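Local structure of hypothetical protein (Staphylococcus aureus subsp. aureus, 2IL5) at residues E27-A32 with G116-L121; V16-L21 with L156-M161; L38-F43 with K51-D56. The protein is of unknown function but belongs to the Activator of Hsp90 ATPase homolog 1-like family, with a Bet v 1-like helix-grip fold. All blocks are in the same frame, centred on the assembly; numbering follows the deposited sequence.

Interaction 1: residues E27-A32 with G116-L121; sequences ELVYEA and GGTQML
Two methyl groups meet unusually closely here: Val29 CG2 of the helix lies 3.3 Å from Thr118 CG2 of the strand. This is shorter than a normal carbon-carbon contact. Thr118 also has a chi1 of 147°, well off the staggered positions. The exact place of its methyl is therefore somewhat doubtful, although the pairing of the two residues is clear. Thr118 meets the helix with its methyl branch, which also approaches Val29 CB at 4.0 Å.

Val29 uses its two branches on different partners. CG2 goes to Thr118. CG1 meets the selenium of Met120. This residue is present as selenomethionine, and its SE atom is 4.0 Å from Val29 CG1. The chain of Met120 is extended through its first two torsions. It bends only at the last one, chi3 82°, and it is the selenium that touches the valine. The contact is small, buried and apolar, and Val29 is its whole contribution from the helix. The two backbones are nearest at Val29 and Thr118, with CA atoms 7.5 Å apart.

The strand enters this region through an irregularity. Gly117 and Thr118 both face Tyr22 of the neighbouring strand, which makes a classic beta bulge. Thr118 is the first residue of the strand, and it packs on the helix from there.

Around the pair, Val29 also packs on Phe24, Tyr22 and Phe110. Met120 also touches Val108, Phe110 and Trp33. Helix 26-32 follows the first strand, as in other helix-grip proteins. The contact lays this short helix against the end of the sheet where strand 118-128 starts, with strand 12-22 on one flank, strand 104-112 on the other, and helix 136-166 packing on Met120.

Interaction 2: residues V16-L21 with L156-M161; sequences VEIEKL and LMFDKM
Ile18 of the strand meets the CD2-CE2 side of the Phe158 ring obliquely, with both of its methyl groups. Ile18 CD1 is 3.9 Å from Phe158 CE2. The branch methyl Ile18 CG2 lies 4.0 Å from the same ring carbon. Lys20, two residues further on the same side of the strand, adds a looser contact: its CG is 4.5 Å from Phe158 CD2.

The torsions explain the reach. In Ile18, CG2 is opposite the backbone N, while CG1 (chi1 -64°) stands beside it and carries CD1 forward to the ring. Lys20 folds at its first two torsions and then runs straight. This brings CG near the ring and leads the amine away from it, to Glu155.

Further out, Phe122 stacks edge-to-face with Phe158, and Trp33 also packs on that ring. Ile18 is backed by Phe154, one turn earlier on the long helix. The amine of Lys20 forms a salt bridge with Glu155. Asp159 carries a second negative charge nearby, but its OD2 is 6.1 Å from Lys20 NZ, too far for direct contact. Packing of the long C-terminal helix 136-166 on the sheet is the grip of the helix-grip fold.

The chemistry is divided. Buried hydrocarbon joins strand 12-22 to helix 136-166. Lys20 adds one methylene, CG, loosely beside the ring, and its amine pairs with the same helix.

Interaction 3: residues L38-F43 with K51-D56; sequences LLKQWF and KEIEAD
Ile53 meets Lys40 and Leu39 of segment 38-43, and it carries most of the contact from the strand. The strand reaches this point through a classic beta bulge, in which Lys51 and Glu52 both face Val66. Glu52 points away from segment 38-43 and pairs with Arg64 in a salt bridge on the neighbouring strand.

Ile53 comes next, with its side chain directed at the turn formed by 39-43. CG1 is opposite the backbone N (chi1 178°), and this extended branch carries CD1 to the turn. There the methyl lies 3.7 Å from the backbone N of Lys40 and 4.1 Å from Leu39 CB. The other branch sits between the backbone N and the carbonyl carbon. Its methyl, CG2, rests against the lysine chain, 3.7 Å from Lys40 CB. The lysine bends at chi3 (-66°), and its CE comes back within 4.0 Å of Ile53 CG2. Isoleucine thus lies against both the root and the far methylene of Lys40.

Glu54 continues the backbone pairing with Arg64. Ala55 again points toward segment 38-43, but more loosely: its CB is 4.7 Å from Leu39 CD1.

The partner turn is held by its own backbone. Leu39 O accepts from both Trp42 N and Phe43 N. Just beyond, Phe43 CB lies 3.9 Å above the Trp42 ring, over its centre. Leu39 also packs on Tyr81 of strand 74-85.

This is plain packing of the turn at 39-43 on the outermost strand, 50-55. It is apolar and only partly buried. The lysine takes part through CB and CE rather than through its amine. The segments meet through van der Waals contacts of Ile53, one of them with the backbone N of Lys40, while the charged Glu52 on the other side of the strand pairs within the sheet.

In the fold
Each contact touches the other two. Interactions 1 and 2 have centres 11 Å apart and share paired strands, with Met120 N 2.7 Å from Lys20 O. Their helices also meet, Ala32 CB lying 3.6 Å from Met161 CG. Interaction 3 lies about 17 Å from interaction 2 and 18 Å from interaction 1, centre to centre. Trp42 links it to both: NE1 is 2.8 Å from Ala32 O, and CD2 is 3.5 Å from Met161 CB. Together they pack helices and the turn at 39-43 against the curved sheet of a helix-grip fold, whose relatives often hold apolar ligands. The bound sodium ion is about 13 Å from the Ile53 side chain.

Interaction 1: residues E27-A32 with G116-L121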
loop_
_atom_site.group_PDB
_atom_site.type_symbol
_atom_site.label_atom_id
_atom_site.label_comp_id
_atom_site.label_asym_id
_atom_site.label_seq_id
_atom_site.Cartn_x
_atom_site.Cartn_y
_atom_site.Cartn_z
ATOM N N GLU A 27 7.051 -10.783 12.220
ATOM C CA GLU A 27 7.932 -9.696 12.594
ATOM C C GLU A 27 8.760 -9.073 11.466
ATOM O O GLU A 27 8.946 -7.857 11.448
ATOM C CB GLU A 27 8.898 -10.178 13.668
ATOM C CG GLU A 27 10.208 -9.408 13.662
ATOM C CD GLU A 27 11.018 -9.603 14.901
ATOM O OE1 GLU A 27 11.312 -10.769 15.251
ATOM O OE2 GLU A 27 11.381 -8.578 15.509
ATOM N N LEU A 28 9.325 -9.906 10.587
ATOM C CA LEU A 28 10.117 -9.399 9.445
ATOM C C LEU A 28 9.237 -8.728 8.391
ATOM O O LEU A 28 9.602 -7.682 7.864
ATOM C CB LEU A 28 11.008 -10.474 8.821
ATOM C CG LEU A 28 12.295 -10.828 9.598
ATOM C CD1 LEU A 28 13.035 -11.894 8.846
ATOM C CD2 LEU A 28 13.231 -9.627 9.877
ATOM N N VAL A 29 8.080 -9.326 8.101
ATOM C CA VAL A 29 7.108 -8.704 7.204
ATOM C C VAL A 29 6.474 -7.432 7.786
ATOM O O VAL A 29 6.321 -6.436 7.073
ATOM C CB VAL A 29 6.026 -9.699 6.737
ATOM C CG1 VAL A 29 5.123 -9.030 5.695
ATOM C CG2 VAL A 29 6.709 -10.934 6.127
ATOM N N TYR A 30 6.129 -7.459 9.073
ATOM C CA TYR A 30 5.518 -6.309 9.748
ATOM C C TYR A 30 6.483 -5.142 9.741
ATOM O O TYR A 30 6.090 -4.022 9.487
ATOM C CB TYR A 30 5.090 -6.674 11.177
ATOM C CG TYR A 30 4.484 -5.532 11.989
ATOM C CD1 TYR A 30 5.276 -4.773 12.885
ATOM C CD2 TYR A 30 3.113 -5.225 11.894
ATOM C CE1 TYR A 30 4.731 -3.722 13.624
ATOM C CE2 TYR A 30 2.554 -4.178 12.622
ATOM C CZ TYR A 30 3.353 -3.428 13.487
ATOM O OH TYR A 30 2.768 -2.403 14.232
ATOM N N GLU A 31 7.745 -5.412 10.041
ATOM C CA GLU A 31 8.799 -4.409 9.975
ATOM C C GLU A 31 8.867 -3.667 8.621
ATOM O O GLU A 31 9.072 -2.440 8.592
ATOM C CB GLU A 31 10.149 -5.057 10.290
ATOM C CG GLU A 31 11.296 -4.064 10.544
ATOM C CD GLU A 31 12.636 -4.739 10.967
ATOM O OE1 GLU A 31 13.171 -5.611 10.243
ATOM O OE2 GLU A 31 13.163 -4.366 12.030
ATOM N N ALA A 32 8.708 -4.401 7.513
ATOM C CA ALA A 32 8.734 -3.808 6.155
ATOM C C ALA A 32 7.765 -2.640 5.997
ATOM O O ALA A 32 8.049 -1.697 5.246
ATOM C CB ALA A 32 8.447 -4.878 5.108
ATOM N N GLY A 116 5.882 -22.054 7.428
ATOM C CA GLY A 116 6.541 -20.802 7.080
ATOM C C GLY A 116 6.616 -19.725 8.135
ATOM O O GLY A 116 6.422 -19.961 9.320
ATOM N N GLY A 117 6.942 -18.527 7.688
ATOM C CA GLY A 117 6.869 -17.365 8.546
ATOM C C GLY A 117 5.460 -16.825 8.613
ATOM O O GLY A 117 4.785 -16.964 9.617
ATOM N N THR A 118 5.010 -16.205 7.533
ATOM C CA THR A 118 3.774 -15.417 7.586
ATOM C C THR A 118 2.833 -15.577 6.412
ATOM O O THR A 118 3.257 -15.707 5.261
ATOM C CB THR A 118 4.033 -13.916 7.974
ATOM O OG1 THR A 118 3.099 -12.993 7.326
ATOM C CG2 THR A 118 5.401 -13.534 7.688
ATOM N N GLN A 119 1.545 -15.623 6.754
ATOM C CA GLN A 119 0.460 -15.304 5.835
ATOM C C GLN A 119 0.101 -13.822 5.912
ATOM O O GLN A 119 -0.253 -13.299 6.970
ATOM C CB GLN A 119 -0.777 -16.120 6.173
ATOM C CG GLN A 119 -1.920 -15.925 5.221
ATOM C CD GLN A 119 -3.156 -16.666 5.659
ATOM O OE1 GLN A 119 -3.375 -16.873 6.851
ATOM N NE2 GLN A 119 -3.985 -17.064 4.700
HETATM N N MSE A 120 0.172 -13.143 4.775
HETATM C CA MSE A 120 -0.141 -11.740 4.738
HETATM C C MSE A 120 -1.410 -11.553 3.952
HETATM O O MSE A 120 -1.476 -11.904 2.774
HETATM C CB MSE A 120 0.999 -10.939 4.136
HETATM C CG MSE A 120 0.765 -9.429 4.157
HETATM SE SE MSE A 120 2.121 -8.426 3.159
HETATM C CE MSE A 120 1.475 -8.594 1.354
ATOM N N LEU A 121 -2.411 -10.992 4.643
ATOM C CA LEU A 121 -3.713 -10.689 4.088
ATOM C C LEU A 121 -3.924 -9.154 3.964
ATOM O O LEU A 121 -4.025 -8.400 4.955
ATOM C CB LEU A 121 -4.818 -11.376 4.884
ATOM C CG LEU A 121 -4.665 -12.903 5.047
ATOM C CD1 LEU A 121 -5.579 -13.448 6.144
ATOM C CD2 LEU A 121 -4.921 -13.607 3.707
#

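Interaction 2: residues V16-L21 with L156-M161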
loop_
_atom_site.group_PDB
_atom_site.type_symbol
_atom_site.label_atom_id
_atom_site.label_comp_id
_atom_site.label_asym_id
_atom_site.label_seq_id
_atom_site.Cartn_x
_atom_site.Cartn_y
_atom_site.Cartn_z
ATOM N N VAL A 16 -9.535 -4.318 -3.311
ATOM C CA VAL A 16 -8.482 -5.226 -3.695
ATOM C C VAL A 16 -8.167 -6.130 -2.503
ATOM O O VAL A 16 -7.994 -5.669 -1.390
ATOM C CB VAL A 16 -7.239 -4.425 -4.271
ATOM C CG1 VAL A 16 -6.016 -5.298 -4.409
ATOM C CG2 VAL A 16 -7.609 -3.780 -5.654
ATOM N N GLU A 17 -8.129 -7.435 -2.753
ATOM C CA GLU A 17 -7.853 -8.402 -1.713
ATOM C C GLU A 17 -6.709 -9.238 -2.196
ATOM O O GLU A 17 -6.810 -9.884 -3.229
ATOM C CB GLU A 17 -9.079 -9.269 -1.432
ATOM C CG GLU A 17 -10.213 -8.494 -0.739
ATOM C CD GLU A 17 -11.424 -9.351 -0.520
ATOM O OE1 GLU A 17 -12.075 -9.707 -1.528
ATOM O OE2 GLU A 17 -11.725 -9.678 0.648
ATOM N N ILE A 18 -5.612 -9.203 -1.453
ATOM C CA ILE A 18 -4.415 -9.965 -1.822
ATOM C C ILE A 18 -3.917 -10.828 -0.658
ATOM O O ILE A 18 -3.782 -10.349 0.462
ATOM C CB ILE A 18 -3.261 -9.051 -2.380
ATOM C CG1 ILE A 18 -3.695 -8.367 -3.697
ATOM C CG2 ILE A 18 -1.973 -9.883 -2.561
ATOM C CD1 ILE A 18 -2.677 -7.413 -4.311
ATOM N N GLU A 19 -3.683 -12.110 -0.928
ATOM C CA GLU A 19 -3.036 -13.012 0.039
ATOM C C GLU A 19 -1.628 -13.383 -0.439
ATOM O O GLU A 19 -1.455 -13.843 -1.574
ATOM C CB GLU A 19 -3.857 -14.290 0.257
ATOM C CG GLU A 19 -3.134 -15.306 1.132
ATOM C CD GLU A 19 -3.912 -16.588 1.360
ATOM O OE1 GLU A 19 -4.902 -16.852 0.645
ATOM O OE2 GLU A 19 -3.524 -17.338 2.271
ATOM N N LYS A 20 -0.630 -13.158 0.417
ATOM C CA LYS A 20 0.738 -13.649 0.167
ATOM C C LYS A 20 1.231 -14.565 1.288
ATOM O O LYS A 20 0.996 -14.291 2.464
ATOM C CB LYS A 20 1.710 -12.489 0.033
ATOM C CG LYS A 20 1.464 -11.590 -1.158
ATOM C CD LYS A 20 1.747 -12.346 -2.422
ATOM C CE LYS A 20 1.378 -11.525 -3.625
ATOM N NZ LYS A 20 1.791 -12.268 -4.854
ATOM N N LEU A 21 1.920 -15.642 0.903
ATOM C CA LEU A 21 2.603 -16.573 1.837
ATOM C C LEU A 21 4.135 -16.433 1.711
ATOM O O LEU A 21 4.700 -16.629 0.647
ATOM C CB LEU A 21 2.191 -18.026 1.570
ATOM C CG LEU A 21 0.711 -18.418 1.741
ATOM C CD1 LEU A 21 0.480 -19.864 1.285
ATOM C CD2 LEU A 21 0.218 -18.268 3.161
ATOM N N LEU A 156 3.428 -5.665 -7.734
ATOM C CA LEU A 156 4.802 -5.227 -8.055
ATOM C C LEU A 156 5.479 -4.698 -6.815
ATOM O O LEU A 156 6.673 -4.907 -6.630
ATOM C CB LEU A 156 4.846 -4.126 -9.112
ATOM C CG LEU A 156 4.825 -4.359 -10.600
ATOM C CD1 LEU A 156 4.664 -3.006 -11.298
ATOM C CD2 LEU A 156 6.063 -5.070 -11.059
HETATM N N MSE A 157 4.698 -4.010 -5.977
HETATM C CA MSE A 157 5.167 -3.507 -4.672
HETATM C C MSE A 157 5.550 -4.582 -3.657
HETATM O O MSE A 157 6.514 -4.422 -2.918
HETATM C CB MSE A 157 4.089 -2.661 -4.019
HETATM C CG MSE A 157 4.311 -1.194 -4.147
HETATM SE SE MSE A 157 2.896 -0.299 -3.152
HETATM C CE MSE A 157 1.866 0.162 -4.696
ATOM N N PHE A 158 4.729 -5.627 -3.567
ATOM C CA PHE A 158 4.952 -6.662 -2.580
ATOM C C PHE A 158 6.120 -7.524 -3.015
ATOM O O PHE A 158 6.816 -8.096 -2.184
ATOM C CB PHE A 158 3.722 -7.538 -2.403
ATOM C CG PHE A 158 2.532 -6.804 -1.917
ATOM C CD1 PHE A 158 2.659 -5.673 -1.103
ATOM C CD2 PHE A 158 1.263 -7.250 -2.234
ATOM C CE1 PHE A 158 1.532 -5.003 -0.634
ATOM C CE2 PHE A 158 0.168 -6.585 -1.752
ATOM C CZ PHE A 158 0.305 -5.454 -0.959
ATOM N N ASP A 159 6.332 -7.651 -4.312
ATOM C CA ASP A 159 7.449 -8.476 -4.675
ATOM C C ASP A 159 8.798 -7.716 -4.578
ATOM O O ASP A 159 9.826 -8.280 -4.218
ATOM C CB ASP A 159 7.170 -9.483 -5.829
ATOM C CG ASP A 159 7.019 -8.862 -7.192
ATOM O OD1 ASP A 159 7.760 -7.920 -7.556
ATOM O OD2 ASP A 159 6.198 -9.405 -7.970
ATOM N N LYS A 160 8.724 -6.401 -4.743
ATOM C CA LYS A 160 9.780 -5.518 -4.285
ATOM C C LYS A 160 10.011 -5.561 -2.760
ATOM O O LYS A 160 11.135 -5.689 -2.304
ATOM C CB LYS A 160 9.471 -4.116 -4.733
ATOM C CG LYS A 160 10.556 -3.142 -4.459
ATOM C CD LYS A 160 10.892 -2.387 -5.717
ATOM C CE LYS A 160 9.964 -1.235 -6.051
ATOM N NZ LYS A 160 10.582 -0.657 -7.328
HETATM N N MSE A 161 8.954 -5.428 -1.975
HETATM C CA MSE A 161 9.032 -5.637 -0.548
HETATM C C MSE A 161 9.696 -6.989 -0.188
HETATM O O MSE A 161 10.463 -7.066 0.765
HETATM C CB MSE A 161 7.636 -5.538 0.096
HETATM C CG MSE A 161 7.630 -5.662 1.644
HETATM SE SE MSE A 161 5.873 -6.255 2.253
HETATM C CE MSE A 161 5.906 -8.134 1.783
#

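Interaction 3: residues L38-F43 with K51-D56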
loop_
_atom_site.group_PDB
_atom_site.type_symbol
_atom_site.label_atom_id
_atom_site.label_comp_id
_atom_site.label_asym_id
_atom_site.label_seq_id
_atom_site.Cartn_x
_atom_site.Cartn_y
_atom_site.Cartn_z
ATOM N N LEU A 38 13.107 0.939 5.308
ATOM C CA LEU A 38 12.609 -0.202 4.564
ATOM C C LEU A 38 11.472 0.243 3.616
ATOM O O LEU A 38 11.514 -0.056 2.427
ATOM C CB LEU A 38 12.131 -1.324 5.499
ATOM C CG LEU A 38 13.162 -1.963 6.424
ATOM C CD1 LEU A 38 12.562 -3.159 7.155
ATOM C CD2 LEU A 38 14.450 -2.356 5.674
ATOM N N LEU A 39 10.490 0.980 4.136
ATOM C CA LEU A 39 9.388 1.505 3.323
ATOM C C LEU A 39 9.874 2.345 2.137
ATOM O O LEU A 39 9.262 2.328 1.055
ATOM C CB LEU A 39 8.469 2.373 4.172
ATOM C CG LEU A 39 7.498 1.702 5.137
ATOM C CD1 LEU A 39 7.078 2.743 6.210
ATOM C CD2 LEU A 39 6.290 1.055 4.400
ATOM N N LYS A 40 10.981 3.067 2.352
ATOM C CA LYS A 40 11.587 3.918 1.334
ATOM C C LYS A 40 12.035 3.136 0.113
ATOM O O LYS A 40 12.189 3.709 -0.972
ATOM C CB LYS A 40 12.728 4.745 1.931
ATOM C CG LYS A 40 14.132 4.205 1.792
ATOM C CD LYS A 40 15.133 5.288 2.157
ATOM C CE LYS A 40 15.099 6.450 1.169
ATOM N NZ LYS A 40 16.265 7.387 1.305
ATOM N N GLN A 41 12.182 1.823 0.301
ATOM C CA GLN A 41 12.639 0.924 -0.723
ATOM C C GLN A 41 11.522 0.268 -1.515
ATOM O O GLN A 41 11.801 -0.302 -2.577
ATOM C CB GLN A 41 13.552 -0.161 -0.125
ATOM C CG GLN A 41 14.766 0.380 0.622
ATOM C CD GLN A 41 15.694 -0.715 1.150
ATOM O OE1 GLN A 41 16.222 -1.526 0.386
ATOM N NE2 GLN A 41 15.906 -0.727 2.464
ATOM N N TRP A 42 10.269 0.367 -1.060
ATOM C CA TRP A 42 9.201 -0.400 -1.723
ATOM C C TRP A 42 7.820 0.210 -1.736
ATOM O O TRP A 42 7.044 -0.093 -2.619
ATOM C CB TRP A 42 9.093 -1.824 -1.147
ATOM C CG TRP A 42 8.450 -1.902 0.212
ATOM C CD1 TRP A 42 9.090 -1.833 1.423
ATOM C CD2 TRP A 42 7.050 -2.118 0.508
ATOM N NE1 TRP A 42 8.165 -1.965 2.454
ATOM C CE2 TRP A 42 6.916 -2.150 1.919
ATOM C CE3 TRP A 42 5.890 -2.278 -0.282
ATOM C CZ2 TRP A 42 5.662 -2.327 2.559
ATOM C CZ3 TRP A 42 4.659 -2.467 0.354
ATOM C CH2 TRP A 42 4.563 -2.495 1.765
ATOM N N PHE A 43 7.486 1.018 -0.745
ATOM C CA PHE A 43 6.105 1.476 -0.597
ATOM C C PHE A 43 5.870 2.758 -1.370
ATOM O O PHE A 43 6.200 3.832 -0.881
ATOM C CB PHE A 43 5.767 1.685 0.881
ATOM C CG PHE A 43 4.321 1.904 1.130
ATOM C CD1 PHE A 43 3.817 3.192 1.309
ATOM C CD2 PHE A 43 3.442 0.826 1.163
ATOM C CE1 PHE A 43 2.447 3.403 1.520
ATOM C CE2 PHE A 43 2.072 1.032 1.369
ATOM C CZ PHE A 43 1.589 2.331 1.552
ATOM N N LYS A 51 12.738 10.656 -3.155
ATOM C CA LYS A 51 13.196 12.029 -2.970
ATOM C C LYS A 51 13.177 12.399 -1.499
ATOM O O LYS A 51 14.174 12.848 -0.944
ATOM C CB LYS A 51 12.260 12.982 -3.693
ATOM C CG LYS A 51 12.528 13.209 -5.117
ATOM C CD LYS A 51 11.910 14.526 -5.526
ATOM C CE LYS A 51 12.827 15.715 -5.180
ATOM N NZ LYS A 51 14.149 15.703 -5.920
ATOM N N GLU A 52 12.003 12.251 -0.890
ATOM C CA GLU A 52 11.834 12.387 0.557
ATOM C C GLU A 52 10.962 11.261 1.054
ATOM O O GLU A 52 10.008 10.852 0.385
ATOM C CB GLU A 52 11.116 13.683 0.947
ATOM C CG GLU A 52 11.667 14.995 0.429
ATOM C CD GLU A 52 10.728 16.170 0.768
ATOM O OE1 GLU A 52 10.014 16.099 1.802
ATOM O OE2 GLU A 52 10.706 17.155 -0.009
ATOM N N ILE A 53 11.279 10.790 2.256
ATOM C CA ILE A 53 10.347 10.031 3.078
ATOM C C ILE A 53 10.415 10.484 4.551
ATOM O O ILE A 53 11.483 10.490 5.173
ATOM C CB ILE A 53 10.568 8.494 2.936
ATOM C CG1 ILE A 53 9.602 7.725 3.855
ATOM C CG2 ILE A 53 12.066 8.142 3.158
ATOM C CD1 ILE A 53 9.483 6.265 3.583
ATOM N N GLU A 54 9.249 10.842 5.092
ATOM C CA GLU A 54 9.037 11.051 6.522
ATOM C C GLU A 54 7.959 10.065 6.915
ATOM O O GLU A 54 6.970 9.922 6.208
ATOM C CB GLU A 54 8.527 12.474 6.811
ATOM C CG GLU A 54 9.546 13.595 6.610
ATOM C CD GLU A 54 8.888 14.954 6.299
ATOM O OE1 GLU A 54 9.261 15.570 5.268
ATOM O OE2 GLU A 54 8.002 15.409 7.063
ATOM N N ALA A 55 8.166 9.367 8.025
ATOM C CA ALA A 55 7.159 8.477 8.588
ATOM C C ALA A 55 7.199 8.601 10.098
ATOM O O ALA A 55 8.248 8.351 10.717
ATOM C CB ALA A 55 7.390 7.010 8.154
ATOM N N ASP A 56 6.068 9.013 10.676
ATOM C CA ASP A 56 5.863 8.966 12.130
ATOM C C ASP A 56 5.008 7.743 12.513
ATOM O O ASP A 56 3.773 7.812 12.613
ATOM C CB ASP A 56 5.274 10.291 12.639
ATOM C CG ASP A 56 5.053 10.298 14.143
ATOM O OD1 ASP A 56 5.777 9.568 14.855
ATOM O OD2 ASP A 56 4.145 11.029 14.606
#